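Local coordinates for Adhesin/hemolysin (Burkholderia pseudomallei 1026a, PDB 4G6V), which acts as the toxin of a contact-dependent growth inhibition system, a tRNase that stops the growth of neighbouring bacteria and is neutralised here by its bound immunity protein CdiI, at residues 49-54 and 61-66; 131-136 and 160-165. One frame throughout, in Å; residues are numbered along the deposited sequence.

Interaction 1. Residues 49-54 and 61-66; sequences TQIPPL and RSLIRE
Midway along helix 57-74, at the probable active site, T49 and E66 meet where the loop that follows strand 43-45 runs beside the helix. The hydroxyl OG1 of T49 donates to OE2 of E66 at 2.6 Å, reaching the syn side of that oxygen but standing 34° out of the carboxylate plane. A threonine suits this place because its two branches do separate work: OG1, anti to the carbonyl carbon (chi1 -70°), serves the acid, while CG2 lies 4.3 Å from CD1 of L63. N83 is a further partner of the hydroxyl, and K69 of the CdiI chain forms a salt bridge with OE1 of E66, so both carboxylate oxygens are engaged in the complex.

Beyond the polar pair the contact is apolar. I51 and L63 slide past each other in opposite directions, with CG1 of I51 resting 3.5 Å from CB of L63. The end of I51 carries on to I64, where the two CD1 methyls of I51 and I64 lie 3.4 Å apart, the side chains crossing at about a right angle. Ring carbon CD of P52 lies 4.0 Å from CD1 of L63, a rigid, puckered apolar ring suited to an extended loop. L63 thus projects from the helix onto I51 and P52 of the loop, and I3 of the CdiI chain packs on it too.

E66 is probably one of four active-site residues; a helix glutamate close to D93, just before strand 94-96, and about 8 Å, side chain to side chain, from D102 of strand 99-104 is consistent with the PDDEXK nuclease fold.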
loop_
_atom_site.group_PDB
_atom_site.type_symbol
_atom_site.label_atom_id
_atom_site.label_comp_id
_atom_site.label_asym_id
_atom_site.label_seq_id
_atom_site.Cartn_x
_atom_site.Cartn_y
_atom_site.Cartn_z
ATOM N N THR A 49 -1.402 -14.892 -7.224
ATOM C CA THR A 49 -0.199 -14.068 -7.368
ATOM C C THR A 49 1.128 -14.860 -7.307
ATOM O O THR A 49 1.387 -15.605 -6.360
ATOM C CB THR A 49 -0.173 -12.959 -6.303
ATOM O OG1 THR A 49 -1.193 -11.993 -6.584
ATOM C CG2 THR A 49 1.185 -12.285 -6.291
ATOM N N GLN A 50 1.972 -14.692 -8.320
ATOM C CA GLN A 50 3.269 -15.371 -8.320
ATOM C C GLN A 50 4.356 -14.482 -7.705
ATOM O O GLN A 50 4.593 -13.360 -8.150
ATOM C CB GLN A 50 3.658 -15.793 -9.733
ATOM C CG GLN A 50 2.733 -16.844 -10.296
ATOM C CD GLN A 50 3.129 -17.298 -11.689
ATOM O OE1 GLN A 50 3.937 -16.635 -12.367
ATOM N NE2 GLN A 50 2.559 -18.443 -12.131
ATOM N N ILE A 51 5.006 -15.000 -6.670
ATOM C CA ILE A 51 5.992 -14.249 -5.911
ATOM C C ILE A 51 7.354 -14.470 -6.531
ATOM O O ILE A 51 7.789 -15.605 -6.627
ATOM C CB ILE A 51 5.975 -14.694 -4.442
ATOM C CG1 ILE A 51 4.543 -14.565 -3.911
ATOM C CG2 ILE A 51 7.007 -13.904 -3.592
ATOM C CD1 ILE A 51 4.368 -15.021 -2.517
ATOM N N PRO A 52 8.012 -13.384 -6.988
ATOM C CA PRO A 52 9.339 -13.461 -7.607
ATOM C C PRO A 52 10.375 -13.920 -6.584
ATOM O O PRO A 52 10.411 -13.384 -5.471
ATOM C CB PRO A 52 9.620 -12.009 -8.031
ATOM C CG PRO A 52 8.273 -11.367 -8.098
ATOM C CD PRO A 52 7.498 -12.002 -6.986
ATOM N N PRO A 53 11.214 -14.898 -6.969
ATOM C CA PRO A 53 12.208 -15.554 -6.121
ATOM C C PRO A 53 13.058 -14.552 -5.335
ATOM O O PRO A 53 13.338 -14.770 -4.153
ATOM C CB PRO A 53 13.094 -16.280 -7.133
ATOM C CG PRO A 53 12.283 -16.417 -8.352
ATOM C CD PRO A 53 11.347 -15.284 -8.384
ATOM N N LEU A 54 13.471 -13.468 -5.986
ATOM C CA LEU A 54 14.408 -12.529 -5.360
ATOM C C LEU A 54 13.788 -11.588 -4.326
ATOM O O LEU A 54 14.511 -11.018 -3.515
ATOM C CB LEU A 54 15.222 -11.752 -6.403
ATOM C CG LEU A 54 16.255 -12.641 -7.104
ATOM C CD1 LEU A 54 17.031 -11.888 -8.156
ATOM C CD2 LEU A 54 17.190 -13.260 -6.106
ATOM N N ARG A 61 6.273 -11.780 2.272
ATOM C CA ARG A 61 5.209 -11.976 3.243
ATOM C C ARG A 61 3.924 -11.243 2.852
ATOM O O ARG A 61 2.834 -11.738 3.111
ATOM C CB ARG A 61 5.673 -11.564 4.644
ATOM C CG ARG A 61 4.685 -11.904 5.751
ATOM C CD ARG A 61 4.932 -11.083 7.016
ATOM N NE ARG A 61 4.960 -9.639 6.744
ATOM C CZ ARG A 61 3.880 -8.862 6.611
ATOM N NH1 ARG A 61 2.649 -9.373 6.721
ATOM N NH2 ARG A 61 4.028 -7.562 6.365
ATOM N N SER A 62 4.043 -10.066 2.237
ATOM C CA SER A 62 2.843 -9.339 1.790
ATOM C C SER A 62 2.138 -10.044 0.637
ATOM O O SER A 62 0.920 -10.052 0.593
ATOM C CB SER A 62 3.126 -7.873 1.417
ATOM O OG SER A 62 3.294 -7.073 2.578
ATOM N N LEU A 63 2.894 -10.626 -0.291
ATOM C CA LEU A 63 2.284 -11.409 -1.367
ATOM C C LEU A 63 1.651 -12.722 -0.843
ATOM O O LEU A 63 0.556 -13.084 -1.250
ATOM C CB LEU A 63 3.279 -11.669 -2.510
ATOM C CG LEU A 63 3.867 -10.401 -3.145
ATOM C CD1 LEU A 63 4.680 -10.734 -4.369
ATOM C CD2 LEU A 63 2.774 -9.385 -3.501
ATOM N N ILE A 64 2.331 -13.420 0.065
ATOM C CA ILE A 64 1.743 -14.585 0.716
ATOM C C ILE A 64 0.373 -14.211 1.254
ATOM O O ILE A 64 -0.635 -14.822 0.903
ATOM C CB ILE A 64 2.617 -15.137 1.902
ATOM C CG1 ILE A 64 3.916 -15.757 1.396
ATOM C CG2 ILE A 64 1.893 -16.232 2.650
ATOM C CD1 ILE A 64 3.689 -16.793 0.342
ATOM N N ARG A 65 0.331 -13.195 2.104
ATOM C CA ARG A 65 -0.922 -12.825 2.763
ATOM C C ARG A 65 -2.062 -12.440 1.812
ATOM O O ARG A 65 -3.240 -12.618 2.138
ATOM C CB ARG A 65 -0.667 -11.730 3.779
ATOM C CG ARG A 65 0.318 -12.160 4.841
ATOM C CD ARG A 65 -0.414 -12.884 5.920
ATOM N NE ARG A 65 0.464 -13.237 7.022
ATOM C CZ ARG A 65 1.031 -14.428 7.168
ATOM N NH1 ARG A 65 0.810 -15.379 6.271
ATOM N NH2 ARG A 65 1.819 -14.666 8.212
ATOM N N GLU A 66 -1.710 -11.922 0.638
ATOM C CA GLU A 66 -2.692 -11.605 -0.396
ATOM C C GLU A 66 -3.287 -12.896 -0.986
ATOM O O GLU A 66 -4.504 -13.048 -1.105
ATOM C CB GLU A 66 -2.058 -10.762 -1.505
ATOM C CG GLU A 66 -3.021 -10.410 -2.621
ATOM C CD GLU A 66 -2.346 -10.339 -3.980
ATOM O OE1 GLU A 66 -1.282 -9.701 -4.064
ATOM O OE2 GLU A 66 -2.884 -10.911 -4.962
#

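Interaction 2. Residues 131-136 and 160-165; sequences VVNLAD and IVIDKL
V131 lays its CG1 methyl against CD1 of I162 at 3.9 Å, on the neighbouring strand. These strands, 129-133 and 159-162, are the parallel pair of a beta-alpha-beta unit whose connection carries helix 141-150, and their short segments run 17° apart. V131 and I162 share with I160 and N133 the sheet face on which helix 57-74 packs, with S69 touching both V131 and I162. V132 and V161 point to the other face. Beta-branched valine and isoleucine suit such strands, since their bulk next to the backbone is readily accommodated in an extended chain.

The backbone ladder alternates between the chains. N of V132 donates to O of I160 at 2.8 Å, O of V132 takes N of I162 at 2.9 Å, and N of L134 closes the series on O of I162 at 2.8 Å. This last bond is nearly straight, 170° at the hydrogen, and lies almost along the carbonyl direction.

Beyond N133, L134 leans back over V161, its CG anti to the carbonyl carbon (chi1 -59°), which starts the side chain toward V161, and its CD1 4.0 Å from CG1 of V161. P141 and I144 of helix 141-150 touch the same leucine, making an apolar seam between sheet and crossover helix. N133 starts the turn: its OD1 accepts from N of A135 at 3.2 Å, an Asx turn, a role for which asparagine's short amide is well suited. Just past strand 159-162, K164 passes the carbonyl of L134, with CG 3.5 Å from O of L134. NZ hydrogen-bonds to the carbonyl of S137, and also reaches O of A135 in a weak bond of 3.1 Å.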
loop_
_atom_site.group_PDB
_atom_site.type_symbol
_atom_site.label_atom_id
_atom_site.label_comp_id
_atom_site.label_asym_id
_atom_site.label_seq_id
_atom_site.Cartn_x
_atom_site.Cartn_y
_atom_site.Cartn_z
ATOM N N VAL A 131 -9.290 -5.248 1.825
ATOM C CA VAL A 131 -9.212 -6.389 2.738
ATOM C C VAL A 131 -8.045 -6.138 3.687
ATOM O O VAL A 131 -6.893 -5.932 3.249
ATOM C CB VAL A 131 -8.983 -7.727 2.014
ATOM C CG1 VAL A 131 -8.735 -8.821 3.028
ATOM C CG2 VAL A 131 -10.158 -8.073 1.109
ATOM N N VAL A 132 -8.345 -6.102 4.982
ATOM C CA VAL A 132 -7.297 -5.920 5.970
ATOM C C VAL A 132 -7.073 -7.214 6.717
ATOM O O VAL A 132 -7.922 -7.631 7.499
ATOM C CB VAL A 132 -7.630 -4.866 7.002
ATOM C CG1 VAL A 132 -6.460 -4.777 8.017
ATOM C CG2 VAL A 132 -7.920 -3.504 6.334
ATOM N N ASN A 133 -5.912 -7.818 6.481
ATOM C CA ASN A 133 -5.546 -9.120 7.022
ATOM C C ASN A 133 -4.622 -8.987 8.222
ATOM O O ASN A 133 -3.442 -8.588 8.081
ATOM C CB ASN A 133 -4.852 -9.915 5.930
ATOM C CG ASN A 133 -4.690 -11.365 6.283
ATOM O OD1 ASN A 133 -4.681 -11.741 7.460
ATOM N ND2 ASN A 133 -4.547 -12.201 5.258
ATOM N N LEU A 134 -5.141 -9.331 9.401
ATOM C CA LEU A 134 -4.391 -9.125 10.650
ATOM C C LEU A 134 -3.422 -10.264 11.051
ATOM O O LEU A 134 -3.016 -10.347 12.210
ATOM C CB LEU A 134 -5.335 -8.782 11.814
ATOM C CG LEU A 134 -6.221 -7.532 11.660
ATOM C CD1 LEU A 134 -6.985 -7.245 12.942
ATOM C CD2 LEU A 134 -5.417 -6.296 11.252
ATOM N N ALA A 135 -3.048 -11.119 10.097
ATOM C CA ALA A 135 -2.140 -12.251 10.358
ATOM C C ALA A 135 -0.908 -11.863 11.179
ATOM O O ALA A 135 -0.601 -12.499 12.181
ATOM C CB ALA A 135 -1.710 -12.910 9.046
ATOM N N ASP A 136 -0.210 -10.810 10.757
ATOM C CA ASP A 136 1.032 -10.411 11.402
ATOM C C ASP A 136 0.905 -9.126 12.231
ATOM O O ASP A 136 1.911 -8.519 12.589
ATOM C CB ASP A 136 2.112 -10.221 10.340
ATOM C CG ASP A 136 2.133 -11.347 9.333
ATOM O OD1 ASP A 136 2.689 -12.415 9.669
ATOM O OD2 ASP A 136 1.597 -11.165 8.213
ATOM N N ILE A 160 -13.129 -5.173 4.657
ATOM C CA ILE A 160 -13.274 -6.509 5.235
ATOM C C ILE A 160 -12.083 -6.873 6.118
ATOM O O ILE A 160 -10.965 -6.965 5.629
ATOM C CB ILE A 160 -13.462 -7.586 4.144
ATOM C CG1 ILE A 160 -14.748 -7.304 3.359
ATOM C CG2 ILE A 160 -13.507 -8.968 4.780
ATOM C CD1 ILE A 160 -15.008 -8.209 2.177
ATOM N N VAL A 161 -12.326 -7.064 7.413
ATOM C CA VAL A 161 -11.270 -7.497 8.330
ATOM C C VAL A 161 -11.198 -9.022 8.456
ATOM O O VAL A 161 -12.227 -9.698 8.631
ATOM C CB VAL A 161 -11.439 -6.896 9.747
ATOM C CG1 VAL A 161 -10.320 -7.373 10.669
ATOM C CG2 VAL A 161 -11.471 -5.375 9.696
ATOM N N ILE A 162 -9.983 -9.562 8.346
ATOM C CA ILE A 162 -9.720 -10.965 8.668
ATOM C C ILE A 162 -8.802 -10.998 9.876
ATOM O O ILE A 162 -7.668 -10.548 9.793
ATOM C CB ILE A 162 -9.013 -11.705 7.531
ATOM C CG1 ILE A 162 -9.750 -11.520 6.199
ATOM C CG2 ILE A 162 -8.927 -13.165 7.866
ATOM C CD1 ILE A 162 -8.991 -12.114 5.013
ATOM N N ASP A 163 -9.270 -11.512 11.004
ATOM C CA ASP A 163 -8.426 -11.518 12.193
ATOM C C ASP A 163 -7.477 -12.735 12.194
ATOM O O ASP A 163 -7.465 -13.527 11.235
ATOM C CB ASP A 163 -9.271 -11.422 13.475
ATOM C CG ASP A 163 -10.126 -12.674 13.732
ATOM O OD1 ASP A 163 -10.186 -13.566 12.856
ATOM O OD2 ASP A 163 -10.736 -12.763 14.823
ATOM N N LYS A 164 -6.678 -12.878 13.252
ATOM C CA LYS A 164 -5.705 -13.977 13.317
ATOM C C LYS A 164 -6.344 -15.372 13.199
ATOM O O LYS A 164 -5.682 -16.327 12.756
ATOM C CB LYS A 164 -4.840 -13.896 14.583
ATOM C CG LYS A 164 -3.823 -12.748 14.606
ATOM C CD LYS A 164 -3.014 -12.789 15.903
ATOM C CE LYS A 164 -2.154 -11.534 16.124
ATOM N NZ LYS A 164 -1.158 -11.327 15.042
ATOM N N LEU A 165 -7.618 -15.492 13.582
ATOM C CA LEU A 165 -8.267 -16.806 13.588
ATOM C C LEU A 165 -9.068 -17.075 12.307
ATOM O O LEU A 165 -9.717 -18.104 12.178
ATOM C CB LEU A 165 -9.118 -17.002 14.863
ATOM C CG LEU A 165 -8.416 -16.695 16.206
ATOM C CD1 LEU A 165 -9.374 -16.395 17.374
ATOM C CD2 LEU A 165 -7.415 -17.793 16.604
#

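Interaction 1 comes first along the chain and closes before interaction 2 opens; their centres lie about 17 Å apart. Helix 57-74 ties them together: it supplies one side of interaction 1 and also packs on the sheet face bearing V131 and I162. The most direct bridge is D136, whose OD2 forms salt bridges with NH1 of R61 and NE of R65, both at 2.6 Å. The turn following strand 129-133 is thereby fastened to the same helix that carries E66. Interaction 1 lies at the probable catalytic site covered by CdiI, whereas interaction 2 belongs to the sheet interior, and neither of its segments touches the immunity protein.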